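Local coordinates for protein synthesis inhibitor I (Hordeum vulgare, PDB 4FBC), which is a ribosome-inactivating protein of barley, from a plant family known for shutting down protein synthesis, at residues P60-V68 against T79-E90. The protein carries 3 engineered substitutions. Numbering follows the deposited sequence.
Sequences PPSRWFHVV and TLAIRADNIYLE. With AMP (adenosine monophosphate), chain E.
In both Trp-64 (chi1 -64°) and Arg-83 (chi1 -71°), CG lies anti to the carbonyl carbon. From diverging starts they meet at the rim of the six-membered ring: Arg-83 CG lies over one face, 3.5 Å from Trp-64 CH2, a CH-pi contact. Glu-90 CB touches the ring at its edge, and Trp-64 NE1 donates to Pro-61 O. Beyond the indole, the bend at chi3 (55°) turns the Arg-83 guanidinium across Pro-61. Pro-61 CG covers one face and Asn-86 ND2 the opposite one. Arg-83 grips Asp-85 side-on in a salt bridge, NE to OD1 at 3.0 Å and NH2 to OD2 at 3.1 Å. Sandwiched and bonded along one edge, the guanidinium has its rotation fixed. On the other side of the sheet, Ile-82 CB sits over the Phe-65 ring. Phe-65 also stacks on Phe-15. Paired bonds join Phe-65 with Ile-82 and Val-67 with Leu-80. Past the strand, Ala-84 N donates almost straight to Arg-63 O at 2.8 Å. Arg-63 NH2 forms a salt bridge with Lys-282 OXT, the C-terminal carboxylate. This is an antiparallel beta hairpin in the mixed sheet of ribosome-inactivating proteins. After its second strand, a turn leads to Tyr-88 and Leu-89 in the adenosine monophosphate pocket.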
ATOM      1  N   PRO A  60     -17.623  -7.714  -6.548  1.00 30.46           N
ATOM      2  CA  PRO A  60     -16.571  -6.768  -6.955  1.00 27.41           C
ATOM      3  C   PRO A  60     -15.961  -6.137  -5.702  1.00 24.89           C
ATOM      4  O   PRO A  60     -16.555  -6.274  -4.634  1.00 24.33           O
ATOM      5  CB  PRO A  60     -17.341  -5.707  -7.749  1.00 34.25           C
ATOM      6  CG  PRO A  60     -18.599  -6.387  -8.179  1.00 34.43           C
ATOM      7  CD  PRO A  60     -18.943  -7.338  -7.085  1.00 34.84           C
ATOM      8  N   PRO A  61     -14.803  -5.460  -5.821  1.00 22.13           N
ATOM      9  CA  PRO A  61     -14.177  -4.896  -4.614  1.00 22.52           C
ATOM     10  C   PRO A  61     -15.117  -3.959  -3.858  1.00 21.40           C
ATOM     11  O   PRO A  61     -15.474  -2.902  -4.379  1.00 21.11           O
ATOM     12  CB  PRO A  61     -12.985  -4.107  -5.174  1.00 25.73           C
ATOM     13  CG  PRO A  61     -12.662  -4.792  -6.478  1.00 25.60           C
ATOM     14  CD  PRO A  61     -13.980  -5.250  -7.028  1.00 25.95           C
ATOM     15  N   SER A  62     -15.513  -4.343  -2.646  1.00 21.03           N
ATOM     16  CA  SER A  62     -16.480  -3.556  -1.880  1.00 23.73           C
ATOM     17  C   SER A  62     -15.971  -3.088  -0.512  1.00 22.37           C
ATOM     18  O   SER A  62     -16.740  -2.545   0.288  1.00 22.32           O
ATOM     19  CB  SER A  62     -17.790  -4.339  -1.702  1.00 27.36           C
ATOM     20  OG  SER A  62     -17.685  -5.293  -0.657  1.00 35.36           O
ATOM     21  N   ARG A  63     -14.682  -3.297  -0.245  1.00 20.96           N
ATOM     22  CA  ARG A  63     -14.066  -2.852   1.008  1.00 19.45           C
ATOM     23  C   ARG A  63     -12.931  -1.874   0.705  1.00 17.04           C
ATOM     24  O   ARG A  63     -11.935  -2.250   0.082  1.00 17.76           O
ATOM     25  CB  ARG A  63     -13.552  -4.059   1.810  1.00 17.59           C
ATOM     26  CG  ARG A  63     -14.642  -5.009   2.280  1.00 21.70           C
ATOM     27  CD  ARG A  63     -14.088  -6.135   3.141  1.00 22.11           C
ATOM     28  NE  ARG A  63     -13.499  -5.612   4.377  1.00 20.19           N
ATOM     29  CZ  ARG A  63     -12.193  -5.545   4.602  1.00 21.62           C
ATOM     30  NH1 ARG A  63     -11.341  -5.996   3.687  1.00 17.33           N
ATOM     31  NH2 ARG A  63     -11.740  -5.040   5.745  1.00 19.37           N
ATOM     32  N   TRP A  64     -13.099  -0.624   1.137  1.00 17.31           N
ATOM     33  CA  TRP A  64     -12.175   0.468   0.799  1.00 15.72           C
ATOM     34  C   TRP A  64     -11.791   1.278   2.028  1.00 17.87           C
ATOM     35  O   TRP A  64     -12.532   1.306   3.008  1.00 19.33           O
ATOM     36  CB  TRP A  64     -12.841   1.413  -0.210  1.00 18.80           C
ATOM     37  CG  TRP A  64     -13.141   0.741  -1.525  1.00 16.72           C
ATOM     38  CD1 TRP A  64     -14.224  -0.033  -1.822  1.00 21.62           C
ATOM     39  CD2 TRP A  64     -12.330   0.775  -2.707  1.00 18.02           C
ATOM     40  NE1 TRP A  64     -14.138  -0.484  -3.121  1.00 18.95           N
ATOM     41  CE2 TRP A  64     -12.987   0.006  -3.687  1.00 18.85           C
ATOM     42  CE3 TRP A  64     -11.124   1.391  -3.033  1.00 16.66           C
ATOM     43  CZ2 TRP A  64     -12.465  -0.174  -4.968  1.00 18.71           C
ATOM     44  CZ3 TRP A  64     -10.604   1.214  -4.308  1.00 17.94           C
ATOM     45  CH2 TRP A  64     -11.278   0.440  -5.261  1.00 21.18           C
ATOM     46  N   PHE A  65     -10.617   1.913   1.987  1.00 18.85           N
ATOM     47  CA  PHE A  65     -10.297   2.968   2.951  1.00 18.01           C
ATOM     48  C   PHE A  65      -9.777   4.192   2.217  1.00 19.15           C
ATOM     49  O   PHE A  65      -9.437   4.109   1.035  1.00 19.25           O
ATOM     50  CB  PHE A  65      -9.333   2.496   4.065  1.00 17.30           C
ATOM     51  CG  PHE A  65      -7.917   2.218   3.613  1.00 18.87           C
ATOM     52  CD1 PHE A  65      -7.596   1.003   3.012  1.00 17.51           C
ATOM     53  CD2 PHE A  65      -6.897   3.131   3.860  1.00 17.83           C
ATOM     54  CE1 PHE A  65      -6.288   0.717   2.615  1.00 15.33           C
ATOM     55  CE2 PHE A  65      -5.577   2.856   3.467  1.00 17.47           C
ATOM     56  CZ  PHE A  65      -5.276   1.646   2.844  1.00 14.16           C
ATOM     57  N   HIS A  66      -9.761   5.332   2.901  1.00 16.65           N
ATOM     58  CA  HIS A  66      -9.187   6.554   2.353  1.00 18.27           C
ATOM     59  C   HIS A  66      -7.902   6.946   3.061  1.00 17.49           C
ATOM     60  O   HIS A  66      -7.742   6.731   4.264  1.00 19.85           O
ATOM     61  CB  HIS A  66     -10.174   7.720   2.449  1.00 20.46           C
ATOM     62  CG  HIS A  66     -11.317   7.618   1.490  1.00 18.87           C
ATOM     63  ND1 HIS A  66     -12.309   8.573   1.412  1.00 22.53           N
ATOM     64  CD2 HIS A  66     -11.625   6.672   0.571  1.00 19.17           C
ATOM     65  CE1 HIS A  66     -13.181   8.217   0.484  1.00 23.36           C
ATOM     66  NE2 HIS A  66     -12.792   7.067  -0.038  1.00 20.21           N
ATOM     67  N   VAL A  67      -6.983   7.504   2.289  1.00 18.37           N
ATOM     68  CA  VAL A  67      -5.832   8.196   2.848  1.00 19.51           C
ATOM     69  C   VAL A  67      -5.937   9.648   2.423  1.00 21.08           C
ATOM     70  O   VAL A  67      -6.143   9.949   1.239  1.00 21.37           O
ATOM     71  CB  VAL A  67      -4.510   7.576   2.378  1.00 17.49           C
ATOM     72  CG1 VAL A  67      -3.334   8.518   2.669  1.00 18.82           C
ATOM     73  CG2 VAL A  67      -4.298   6.232   3.060  1.00 16.99           C
ATOM     74  N   VAL A  68      -5.829  10.551   3.387  1.00 18.21           N
ATOM     75  CA  VAL A  68      -5.833  11.977   3.077  1.00 18.79           C
ATOM     76  C   VAL A  68      -4.457  12.572   3.331  1.00 22.73           C
ATOM     77  O   VAL A  68      -3.927  12.473   4.443  1.00 21.27           O
ATOM     78  CB  VAL A  68      -6.889  12.725   3.898  1.00 21.99           C
ATOM     79  CG1 VAL A  68      -6.770  14.219   3.667  1.00 26.16           C
ATOM     80  CG2 VAL A  68      -8.280  12.237   3.512  1.00 19.87           C
ATOM     81  N   THR A  79      -7.365  13.153  -1.457  1.00 24.86           N
ATOM     82  CA  THR A  79      -7.929  11.904  -0.942  1.00 22.30           C
ATOM     83  C   THR A  79      -7.612  10.764  -1.898  1.00 24.77           C
ATOM     84  O   THR A  79      -7.826  10.879  -3.111  1.00 22.30           O
ATOM     85  CB  THR A  79      -9.450  11.990  -0.703  1.00 23.78           C
ATOM     86  OG1 THR A  79      -9.742  13.098   0.156  1.00 26.66           O
ATOM     87  CG2 THR A  79      -9.977  10.710  -0.042  1.00 22.79           C
ATOM     88  N   LEU A  80      -7.073   9.683  -1.345  1.00 20.10           N
ATOM     89  CA  LEU A  80      -6.773   8.478  -2.109  1.00 20.27           C
ATOM     90  C   LEU A  80      -7.779   7.398  -1.745  1.00 20.70           C
ATOM     91  O   LEU A  80      -8.075   7.203  -0.568  1.00 18.54           O
ATOM     92  CB  LEU A  80      -5.374   7.974  -1.756  1.00 17.39           C
ATOM     93  CG  LEU A  80      -4.243   8.990  -1.843  1.00 19.61           C
ATOM     94  CD1 LEU A  80      -2.902   8.314  -1.549  1.00 19.02           C
ATOM     95  CD2 LEU A  80      -4.226   9.634  -3.215  1.00 19.54           C
ATOM     96  N   ALA A  81      -8.285   6.680  -2.746  1.00 18.24           N
ATOM     97  CA  ALA A  81      -9.155   5.538  -2.508  1.00 17.84           C
ATOM     98  C   ALA A  81      -8.363   4.250  -2.699  1.00 15.96           C
ATOM     99  O   ALA A  81      -7.857   3.972  -3.790  1.00 16.44           O
ATOM    100  CB  ALA A  81     -10.353   5.573  -3.455  1.00 20.29           C
ATOM    101  N   ILE A  82      -8.255   3.463  -1.633  1.00 16.27           N
ATOM    102  CA  ILE A  82      -7.406   2.275  -1.629  1.00 14.00           C
ATOM    103  C   ILE A  82      -8.207   1.065  -1.150  1.00 16.99           C
ATOM    104  O   ILE A  82      -8.981   1.162  -0.202  1.00 17.36           O
ATOM    105  CB  ILE A  82      -6.172   2.495  -0.706  1.00 15.33           C
ATOM    106  CG1 ILE A  82      -5.380   3.730  -1.150  1.00 16.97           C
ATOM    107  CG2 ILE A  82      -5.278   1.268  -0.706  1.00 14.67           C
ATOM    108  CD1 ILE A  82      -4.301   4.187  -0.132  1.00 17.14           C
ATOM    109  N   ARG A  83      -8.032  -0.080  -1.802  1.00 18.45           N
ATOM    110  CA  ARG A  83      -8.758  -1.284  -1.399  1.00 15.58           C
ATOM    111  C   ARG A  83      -8.283  -1.761  -0.029  1.00 17.06           C
ATOM    112  O   ARG A  83      -7.084  -1.746   0.248  1.00 15.60           O
ATOM    113  CB  ARG A  83      -8.580  -2.388  -2.444  1.00 19.00           C
ATOM    114  CG  ARG A  83      -9.324  -2.097  -3.739  1.00 17.98           C
ATOM    115  CD  ARG A  83      -9.087  -3.165  -4.797  1.00 18.60           C
ATOM    116  NE  ARG A  83      -9.413  -4.504  -4.315  1.00 17.90           N
ATOM    117  CZ  ARG A  83      -9.501  -5.582  -5.089  1.00 22.66           C
ATOM    118  NH1 ARG A  83      -9.277  -5.479  -6.391  1.00 22.81           N
ATOM    119  NH2 ARG A  83      -9.813  -6.759  -4.557  1.00 23.09           N
ATOM    120  N   ALA A  84      -9.220  -2.180   0.819  1.00 14.56           N
ATOM    121  CA  ALA A  84      -8.871  -2.649   2.165  1.00 18.00           C
ATOM    122  C   ALA A  84      -8.545  -4.137   2.218  1.00 17.21           C
ATOM    123  O   ALA A  84      -8.252  -4.668   3.295  1.00 18.93           O
ATOM    124  CB  ALA A  84      -9.986  -2.307   3.166  1.00 14.64           C
ATOM    125  N   ASP A  85      -8.598  -4.813   1.070  1.00 15.65           N
ATOM    126  CA  ASP A  85      -8.278  -6.238   1.017  1.00 15.17           C
ATOM    127  C   ASP A  85      -6.891  -6.520   0.456  1.00 14.39           C
ATOM    128  O   ASP A  85      -6.235  -7.472   0.880  1.00 16.65           O
ATOM    129  CB  ASP A  85      -9.361  -7.043   0.261  1.00 16.48           C
ATOM    130  CG  ASP A  85      -9.756  -6.418  -1.066  1.00 20.73           C
ATOM    131  OD1 ASP A  85      -9.071  -5.489  -1.542  1.00 18.85           O
ATOM    132  OD2 ASP A  85     -10.775  -6.873  -1.653  1.00 17.08           O
ATOM    133  N   ASN A  86      -6.434  -5.688  -0.481  1.00 16.25           N
ATOM    134  CA  ASN A  86      -5.100  -5.871  -1.058  1.00 17.71           C
ATOM    135  C   ASN A  86      -4.259  -4.591  -1.144  1.00 15.63           C
ATOM    136  O   ASN A  86      -3.163  -4.610  -1.693  1.00 15.99           O
ATOM    137  CB  ASN A  86      -5.181  -6.560  -2.431  1.00 19.28           C
ATOM    138  CG  ASN A  86      -5.942  -5.744  -3.449  1.00 17.44           C
ATOM    139  OD1 ASN A  86      -6.255  -4.578  -3.213  1.00 17.08           O
ATOM    140  ND2 ASN A  86      -6.247  -6.354  -4.604  1.00 19.79           N
ATOM    141  N   ILE A  87      -4.777  -3.495  -0.585  1.00 15.99           N
ATOM    142  CA  ILE A  87      -4.085  -2.199  -0.545  1.00 15.90           C
ATOM    143  C   ILE A  87      -3.740  -1.634  -1.940  1.00 17.04           C
ATOM    144  O   ILE A  87      -2.752  -0.921  -2.119  1.00 15.54           O
ATOM    145  CB  ILE A  87      -2.844  -2.239   0.390  1.00 12.78           C
ATOM    146  CG1 ILE A  87      -3.126  -3.137   1.607  1.00 15.24           C
ATOM    147  CG2 ILE A  87      -2.467  -0.813   0.860  1.00 16.34           C
ATOM    148  CD1 ILE A  87      -1.901  -3.313   2.554  1.00 14.81           C
ATOM    149  N   TYR A  88      -4.576  -1.936  -2.932  1.00 14.36           N
ATOM    150  CA  TYR A  88      -4.386  -1.370  -4.267  1.00 16.10           C
ATOM    151  C   TYR A  88      -4.929   0.034  -4.322  1.00 17.17           C
ATOM    152  O   TYR A  88      -6.075   0.266  -3.949  1.00 17.58           O
ATOM    153  CB  TYR A  88      -5.140  -2.172  -5.323  1.00 16.64           C
ATOM    154  CG  TYR A  88      -4.473  -3.444  -5.782  1.00 21.14           C
ATOM    155  CD1 TYR A  88      -3.534  -4.086  -4.999  1.00 21.24           C
ATOM    156  CD2 TYR A  88      -4.804  -4.005  -7.014  1.00 27.27           C
ATOM    157  CE1 TYR A  88      -2.932  -5.259  -5.423  1.00 25.35           C
ATOM    158  CE2 TYR A  88      -4.212  -5.175  -7.448  1.00 26.31           C
ATOM    159  CZ  TYR A  88      -3.277  -5.797  -6.648  1.00 31.28           C
ATOM    160  OH  TYR A  88      -2.687  -6.965  -7.071  1.00 34.58           O
ATOM    161  N   LEU A  89      -4.120   0.961  -4.825  1.00 15.11           N
ATOM    162  CA  LEU A  89      -4.599   2.312  -5.092  1.00 16.51           C
ATOM    163  C   LEU A  89      -5.436   2.262  -6.363  1.00 17.13           C
ATOM    164  O   LEU A  89      -4.990   1.718  -7.366  1.00 20.53           O
ATOM    165  CB  LEU A  89      -3.420   3.256  -5.309  1.00 14.85           C
ATOM    166  CG  LEU A  89      -3.760   4.691  -5.711  1.00 15.76           C
ATOM    167  CD1 LEU A  89      -4.614   5.404  -4.648  1.00 16.71           C
ATOM    168  CD2 LEU A  89      -2.466   5.465  -6.005  1.00 19.64           C
ATOM    169  N   GLU A  90      -6.636   2.831  -6.331  1.00 15.94           N
ATOM    170  CA  GLU A  90      -7.463   2.849  -7.542  1.00 20.24           C
ATOM    171  C   GLU A  90      -8.044   4.211  -7.893  1.00 22.68           C
ATOM    172  O   GLU A  90      -8.394   4.457  -9.048  1.00 19.89           O
ATOM    173  CB  GLU A  90      -8.576   1.799  -7.474  1.00 16.99           C
ATOM    174  CG  GLU A  90      -8.093   0.351  -7.532  1.00 18.43           C
ATOM    175  CD  GLU A  90      -7.406  -0.016  -8.845  1.00 20.17           C
ATOM    176  OE1 GLU A  90      -7.511   0.739  -9.837  1.00 20.37           O
ATOM    177  OE2 GLU A  90      -6.748  -1.073  -8.882  1.00 25.94           O
TER
HETATM  178  P   AMP E 301      -1.131  -8.134 -10.157  1.00 64.40           P
HETATM  179  O1P AMP E 301      -0.966  -7.244 -11.372  1.00 54.92           O
HETATM  180  O2P AMP E 301      -0.669  -9.573 -10.253  1.00 55.05           O
HETATM  181  O3P AMP E 301      -2.573  -8.099  -9.693  1.00 44.30           O
HETATM  182  O5' AMP E 301      -0.452  -7.437  -8.892  1.00 47.54           O
HETATM  183  C5' AMP E 301       0.851  -7.805  -8.458  1.00 42.52           C
HETATM  184  C4' AMP E 301       1.326  -6.908  -7.341  1.00 33.85           C
HETATM  185  O4' AMP E 301       1.529  -5.564  -7.851  1.00 37.03           O
HETATM  186  C3' AMP E 301       0.355  -6.726  -6.179  1.00 36.45           C
HETATM  187  O3' AMP E 301       0.407  -7.787  -5.237  1.00 36.58           O
HETATM  188  C2' AMP E 301       0.759  -5.374  -5.604  1.00 34.10           C
HETATM  189  O2' AMP E 301       1.910  -5.511  -4.770  1.00 29.63           O
HETATM  190  C1' AMP E 301       1.163  -4.612  -6.874  1.00 33.88           C
HETATM  191  N9  AMP E 301       0.060  -3.782  -7.417  1.00 30.22           N
HETATM  192  C8  AMP E 301      -0.584  -3.984  -8.590  1.00 32.33           C
HETATM  193  N7  AMP E 301      -1.538  -3.041  -8.813  1.00 31.81           N
HETATM  194  C5  AMP E 301      -1.509  -2.193  -7.761  1.00 27.44           C
HETATM  195  C6  AMP E 301      -2.242  -0.964  -7.352  1.00 27.68           C
HETATM  196  N6  AMP E 301      -3.227  -0.445  -8.135  1.00 24.52           N
HETATM  197  N1  AMP E 301      -1.890  -0.379  -6.174  1.00 23.20           N
HETATM  198  C2  AMP E 301      -0.918  -0.891  -5.387  1.00 21.64           C
HETATM  199  N3  AMP E 301      -0.210  -1.994  -5.697  1.00 25.91           N
HETATM  200  C4  AMP E 301      -0.449  -2.677  -6.852  1.00 30.31           C
HETATM  201  O   HOH W   1      -8.919  -4.924   5.873  1.00 17.45           O
HETATM  202  O   HOH W   2     -12.314  -4.351  -1.760  1.00 18.08           O